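Local coordinates for protein UDP-N-acetylglucosamine 2-epimerase (Listeria monocytogenes, PDB 3OT5) that probably catalyses the interconversion of UDP-N-acetylglucosamine and UDP-N-acetylmannosamine by inverting the sugar at C2, at residues 223-228 / 255-260; 261-266 / 288-293. All blocks are in the same frame, centred on the assembly; numbering follows the deposited sequence.

Contact 1 of 2, residues 223-228 / 255-260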
loop_
_atom_site.group_PDB
_atom_site.type_symbol
_atom_site.label_atom_id
_atom_site.label_comp_id
_atom_site.label_asym_id
_atom_site.label_seq_id
_atom_site.Cartn_x
_atom_site.Cartn_y
_atom_site.Cartn_z
ATOM N N ASP A 223 -11.117 -22.857 -15.913
ATOM C CA ASP A 223 -10.625 -22.008 -17.002
ATOM C C ASP A 223 -11.238 -20.600 -16.970
ATOM O O ASP A 223 -10.901 -19.760 -17.802
ATOM C CB ASP A 223 -10.913 -22.656 -18.366
ATOM C CG ASP A 223 -10.183 -23.986 -18.564
ATOM O OD1 ASP A 223 -10.629 -24.771 -19.432
ATOM O OD2 ASP A 223 -9.179 -24.256 -17.859
ATOM N N ASN A 224 -12.129 -20.341 -16.014
ATOM C CA ASN A 224 -12.773 -19.026 -15.905
ATOM C C ASN A 224 -11.861 -17.899 -15.494
ATOM O O ASN A 224 -10.914 -18.086 -14.739
ATOM C CB ASN A 224 -13.943 -19.069 -14.925
ATOM C CG ASN A 224 -15.120 -19.813 -15.471
ATOM O OD1 ASN A 224 -15.296 -19.899 -16.682
ATOM N ND2 ASN A 224 -15.962 -20.323 -14.587
ATOM N N ARG A 225 -12.202 -16.709 -15.979
ATOM C CA ARG A 225 -11.453 -15.500 -15.686
ATOM C C ARG A 225 -12.042 -14.811 -14.467
ATOM O O ARG A 225 -13.206 -14.408 -14.452
ATOM C CB ARG A 225 -11.449 -14.598 -16.907
ATOM C CG ARG A 225 -10.723 -15.268 -18.059
ATOM C CD ARG A 225 -10.777 -14.470 -19.319
ATOM N NE ARG A 225 -12.130 -14.358 -19.859
ATOM C CZ ARG A 225 -12.428 -13.609 -20.909
ATOM N NH1 ARG A 225 -11.468 -12.918 -21.515
ATOM N NH2 ARG A 225 -13.674 -13.540 -21.345
ATOM N N LEU A 226 -11.211 -14.694 -13.441
ATOM C CA LEU A 226 -11.604 -14.104 -12.188
ATOM C C LEU A 226 -11.605 -12.575 -12.225
ATOM O O LEU A 226 -10.601 -11.940 -12.566
ATOM C CB LEU A 226 -10.669 -14.609 -11.077
ATOM C CG LEU A 226 -10.810 -14.022 -9.662
ATOM C CD1 LEU A 226 -12.229 -14.154 -9.134
ATOM C CD2 LEU A 226 -9.823 -14.697 -8.716
ATOM N N ILE A 227 -12.758 -11.998 -11.905
ATOM C CA ILE A 227 -12.895 -10.564 -11.807
ATOM C C ILE A 227 -13.072 -10.281 -10.324
ATOM O O ILE A 227 -13.937 -10.862 -9.675
ATOM C CB ILE A 227 -14.093 -10.010 -12.514
ATOM C CG1 ILE A 227 -14.011 -10.274 -14.019
ATOM C CG2 ILE A 227 -14.172 -8.486 -12.233
ATOM C CD1 ILE A 227 -15.239 -9.842 -14.756
ATOM N N LEU A 228 -12.250 -9.398 -9.798
ATOM C CA LEU A 228 -12.308 -9.043 -8.392
ATOM C C LEU A 228 -12.784 -7.603 -8.295
ATOM O O LEU A 228 -12.386 -6.759 -9.103
ATOM C CB LEU A 228 -10.912 -9.205 -7.790
ATOM C CG LEU A 228 -10.661 -8.982 -6.304
ATOM C CD1 LEU A 228 -11.523 -9.887 -5.445
ATOM C CD2 LEU A 228 -9.172 -9.228 -6.029
ATOM N N ARG A 255 -20.635 -12.637 -20.302
ATOM C CA ARG A 255 -19.430 -13.435 -20.520
ATOM C C ARG A 255 -19.434 -14.609 -19.548
ATOM O O ARG A 255 -19.092 -14.461 -18.365
ATOM C CB ARG A 255 -18.181 -12.573 -20.324
ATOM C CG ARG A 255 -18.064 -11.428 -21.311
ATOM C CD ARG A 255 -17.957 -11.945 -22.751
ATOM N NE ARG A 255 -17.782 -10.852 -23.704
ATOM C CZ ARG A 255 -18.778 -10.188 -24.288
ATOM N NH1 ARG A 255 -18.496 -9.207 -25.133
ATOM N NH2 ARG A 255 -20.055 -10.487 -24.032
ATOM N N GLU A 256 -19.790 -15.781 -20.068
ATOM C CA GLU A 256 -19.911 -16.989 -19.250
ATOM C C GLU A 256 -18.619 -17.586 -18.732
ATOM O O GLU A 256 -18.656 -18.405 -17.819
ATOM C CB GLU A 256 -20.713 -18.054 -19.993
ATOM C CG GLU A 256 -22.127 -17.607 -20.290
ATOM C CD GLU A 256 -22.969 -18.693 -20.922
ATOM O OE1 GLU A 256 -22.573 -19.877 -20.868
ATOM O OE2 GLU A 256 -24.041 -18.361 -21.462
ATOM N N ASP A 257 -17.481 -17.204 -19.299
ATOM C CA ASP A 257 -16.216 -17.739 -18.802
ATOM C C ASP A 257 -15.586 -16.818 -17.745
ATOM O O ASP A 257 -14.380 -16.853 -17.530
ATOM C CB ASP A 257 -15.236 -18.055 -19.944
ATOM C CG ASP A 257 -14.912 -16.854 -20.804
ATOM O OD1 ASP A 257 -15.601 -15.817 -20.688
ATOM O OD2 ASP A 257 -13.972 -16.967 -21.622
ATOM N N THR A 258 -16.408 -16.007 -17.085
ATOM C CA THR A 258 -15.927 -15.117 -16.031
ATOM C C THR A 258 -16.606 -15.417 -14.711
ATOM O O THR A 258 -17.724 -15.929 -14.664
ATOM C CB THR A 258 -16.235 -13.634 -16.318
ATOM O OG1 THR A 258 -17.654 -13.436 -16.341
ATOM C CG2 THR A 258 -15.630 -13.190 -17.642
ATOM N N GLU A 259 -15.908 -15.100 -13.636
ATOM C CA GLU A 259 -16.443 -15.253 -12.296
ATOM C C GLU A 259 -16.107 -13.979 -11.539
ATOM O O GLU A 259 -15.066 -13.378 -11.766
ATOM C CB GLU A 259 -15.902 -16.491 -11.583
ATOM C CG GLU A 259 -16.373 -17.794 -12.210
ATOM C CD GLU A 259 -16.145 -19.001 -11.324
ATOM O OE1 GLU A 259 -15.945 -18.823 -10.094
ATOM O OE2 GLU A 259 -16.204 -20.129 -11.855
ATOM N N LEU A 260 -17.017 -13.560 -10.669
ATOM C CA LEU A 260 -16.850 -12.349 -9.896
ATOM C C LEU A 260 -16.747 -12.670 -8.429
ATOM O O LEU A 260 -17.517 -13.465 -7.911
ATOM C CB LEU A 260 -18.043 -11.407 -10.125
ATOM C CG LEU A 260 -18.188 -10.151 -9.239
ATOM C CD1 LEU A 260 -17.011 -9.210 -9.346
ATOM C CD2 LEU A 260 -19.485 -9.409 -9.575
#

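Contact 2 of 2, residues 261-266 / 288-293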
loop_
_atom_site.group_PDB
_atom_site.type_symbol
_atom_site.label_atom_id
_atom_site.label_comp_id
_atom_site.label_asym_id
_atom_site.label_seq_id
_atom_site.Cartn_x
_atom_site.Cartn_y
_atom_site.Cartn_z
ATOM N N VAL A 261 -15.752 -12.080 -7.779
ATOM C CA VAL A 261 -15.560 -12.229 -6.355
ATOM C C VAL A 261 -15.726 -10.826 -5.797
ATOM O O VAL A 261 -15.079 -9.890 -6.256
ATOM C CB VAL A 261 -14.177 -12.789 -5.988
ATOM C CG1 VAL A 261 -13.997 -12.803 -4.465
ATOM C CG2 VAL A 261 -14.004 -14.183 -6.552
ATOM N N TYR A 262 -16.625 -10.681 -4.838
ATOM C CA TYR A 262 -16.879 -9.405 -4.227
ATOM C C TYR A 262 -16.902 -9.504 -2.717
ATOM O O TYR A 262 -17.899 -9.926 -2.146
ATOM C CB TYR A 262 -18.208 -8.805 -4.716
ATOM C CG TYR A 262 -18.548 -7.537 -3.969
ATOM C CD1 TYR A 262 -17.782 -6.391 -4.134
ATOM C CD2 TYR A 262 -19.633 -7.478 -3.099
ATOM C CE1 TYR A 262 -18.077 -5.220 -3.433
ATOM C CE2 TYR A 262 -19.944 -6.311 -2.410
ATOM C CZ TYR A 262 -19.161 -5.190 -2.575
ATOM O OH TYR A 262 -19.459 -4.038 -1.879
ATOM N N PRO A 263 -15.788 -9.150 -2.070
ATOM C CA PRO A 263 -15.774 -9.145 -0.625
ATOM C C PRO A 263 -16.723 -8.035 -0.215
ATOM O O PRO A 263 -16.420 -6.860 -0.401
ATOM C CB PRO A 263 -14.319 -8.797 -0.281
ATOM C CG PRO A 263 -13.547 -9.111 -1.505
ATOM C CD PRO A 263 -14.470 -8.813 -2.628
ATOM N N MET A 264 -17.879 -8.400 0.310
ATOM C CA MET A 264 -18.875 -7.402 0.663
ATOM C C MET A 264 -18.470 -6.423 1.748
ATOM O O MET A 264 -17.937 -6.813 2.773
ATOM C CB MET A 264 -20.166 -8.080 1.082
ATOM C CG MET A 264 -20.891 -8.754 -0.055
ATOM S SD MET A 264 -22.396 -9.482 0.559
ATOM C CE MET A 264 -21.718 -10.719 1.672
ATOM N N HIS A 265 -18.759 -5.146 1.508
ATOM C CA HIS A 265 -18.481 -4.114 2.486
ATOM C C HIS A 265 -19.392 -4.413 3.677
ATOM O O HIS A 265 -20.456 -5.009 3.526
ATOM C CB HIS A 265 -18.747 -2.720 1.913
ATOM C CG HIS A 265 -18.295 -1.604 2.805
ATOM N ND1 HIS A 265 -19.101 -1.049 3.777
ATOM C CD2 HIS A 265 -17.114 -0.944 2.874
ATOM C CE1 HIS A 265 -18.434 -0.098 4.410
ATOM N NE2 HIS A 265 -17.225 -0.018 3.883
ATOM N N LEU A 266 -18.958 -4.009 4.859
ATOM C CA LEU A 266 -19.694 -4.258 6.089
ATOM C C LEU A 266 -21.001 -3.465 6.238
ATOM O O LEU A 266 -21.823 -3.797 7.091
ATOM C CB LEU A 266 -18.791 -3.947 7.279
ATOM C CG LEU A 266 -17.462 -4.703 7.397
ATOM C CD1 LEU A 266 -16.701 -4.212 8.646
ATOM C CD2 LEU A 266 -17.680 -6.210 7.456
ATOM N N GLU A 288 -17.186 -12.383 2.591
ATOM C CA GLU A 288 -16.866 -11.406 3.614
ATOM C C GLU A 288 -15.578 -10.681 3.225
ATOM O O GLU A 288 -14.857 -11.138 2.337
ATOM C CB GLU A 288 -16.706 -12.101 4.973
ATOM C CG GLU A 288 -17.990 -12.783 5.479
ATOM C CD GLU A 288 -19.121 -11.797 5.740
ATOM O OE1 GLU A 288 -18.833 -10.608 6.002
ATOM O OE2 GLU A 288 -20.296 -12.217 5.708
ATOM N N PRO A 289 -15.296 -9.536 3.872
ATOM C CA PRO A 289 -14.076 -8.802 3.533
ATOM C C PRO A 289 -12.824 -9.648 3.737
ATOM O O PRO A 289 -12.664 -10.281 4.773
ATOM C CB PRO A 289 -14.087 -7.617 4.509
ATOM C CG PRO A 289 -15.512 -7.464 4.917
ATOM C CD PRO A 289 -16.077 -8.851 4.919
ATOM N N LEU A 290 -11.963 -9.681 2.735
ATOM C CA LEU A 290 -10.738 -10.448 2.825
ATOM C C LEU A 290 -9.637 -9.638 3.474
ATOM O O LEU A 290 -9.634 -8.412 3.419
ATOM C CB LEU A 290 -10.259 -10.869 1.436
ATOM C CG LEU A 290 -11.138 -11.842 0.660
ATOM C CD1 LEU A 290 -10.572 -12.031 -0.734
ATOM C CD2 LEU A 290 -11.258 -13.171 1.412
ATOM N N ASP A 291 -8.708 -10.353 4.095
ATOM C CA ASP A 291 -7.541 -9.759 4.707
ATOM C C ASP A 291 -6.704 -9.250 3.540
ATOM O O ASP A 291 -6.831 -9.752 2.415
ATOM C CB ASP A 291 -6.779 -10.836 5.498
ATOM C CG ASP A 291 -5.468 -10.333 6.108
ATOM O OD1 ASP A 291 -5.052 -9.194 5.820
ATOM O OD2 ASP A 291 -4.843 -11.101 6.877
ATOM N N ALA A 292 -5.878 -8.239 3.786
ATOM C CA ALA A 292 -5.022 -7.698 2.740
ATOM C C ALA A 292 -4.196 -8.831 2.123
ATOM O O ALA A 292 -3.912 -8.820 0.924
ATOM C CB ALA A 292 -4.107 -6.609 3.302
ATOM N N ILE A 293 -3.837 -9.813 2.952
ATOM C CA ILE A 293 -3.038 -10.962 2.516
ATOM C C ILE A 293 -3.833 -11.920 1.630
ATOM O O ILE A 293 -3.365 -12.302 0.557
ATOM C CB ILE A 293 -2.436 -11.689 3.721
ATOM C CG1 ILE A 293 -1.451 -10.748 4.423
ATOM C CG2 ILE A 293 -1.725 -12.957 3.284
ATOM C CD1 ILE A 293 -0.882 -11.280 5.684
#

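Contact 1 of 2, residues 223-228 / 255-260
The R225 guanidinium meets the D257 carboxylate at its edge: NH2 lies 3.1 Å from OD1 in a salt bridge, on the syn side but about 31° out of the carboxylate plane, with the two planes 55° apart. D257 CG sits between its backbone N and carbonyl carbon (chi1 58°), which turns the acid to the R225 side. Y303 gives R225 a cation-pi contact and the backbone O of L359 takes up NH1, whereas the buried NE has no partner. On the face carrying L226 and E259, the amide of N224, in the loop before the strand, sends ND2 to OE2 of E259 (2.7 Å); the acceptor is almost in the amide plane and is approached on its anti lone pair, while H285 holds OE1, satisfying both oxygens. Between these polar ends runs a parallel ladder: R225 N donates to D257 O (2.7 Å), E259 N to R225 O (2.9 Å) and I227 N to E259 O (2.7 Å). On the R225 face, I227 CG2 packs against L260 CD1 at 4.1 Å, and both side chains touch helix 240-254. That helix links the two strands in a beta-alpha-beta crossover, the repeating unit of the Rossmann-like C-terminal domain.

Contact 2 of 2, residues 261-266 / 288-293
At the C-terminal ends of the strands of the second Rossmann-like sheet, where strands 258-263 and 284-287 run out into loops, P263 meets the chain at E288 and P289 on its way to helix 292-301. CB of P263 lies 3.6 Å from the carbonyl O of E288 and 3.8 Å from CA of P289, while its CG faces CG of L290 at 4.2 Å. Farther along, CG of P289 meets both backbone and side chain: it is 3.3 Å from M264 O and 3.6 Å from CD2 of L266. The leucine crosses the proline ring at about a right angle; with its CG anti to the carbonyl carbon (chi1 -58°), the branch ending in CD2 reaches that ring. R271 of helix 268-278 touches P289, M264 and L266 and forms a salt bridge with E288 OE1, tying this side of the contact to the intervening helix. D291 is the N-cap of helix 292-301: OD1 accepts from I293 N at 3.2 Å, met from well above the carboxylate plane, and also pairs with R37. No hydrogen bond joins 261-266 to 288-293. Their union rests on apolar packing and close carbonyl-to-carbon approaches; polar links run to neighbours instead, M264 bonding through its backbone to I287 of strand 284-287 and E288 pairing with R271.

Contacts 1 and 2 follow one another along strand 258-263, their centres about 18 Å apart: contact 1 takes its beginning, contact 2 its end and the loop beyond. They join directly, V261 N lying 2.9 Å from I227 O in a probable hydrogen bond that carries the ladder of contact 1 onward. CD1 of L228 packs 4.2 Å from CD of P263, leading from the sheet interior to the proline contact. The centre of contact 1 is about 26 Å from the chain centre, that of contact 2 about 16 Å. Contact 2 is probably nearer the cleft between the two Rossmann-like domains, where enzymes of this family bind their UDP-sugar, since D291 pairs with R37 and touches helix 72-77 of the N-terminal half.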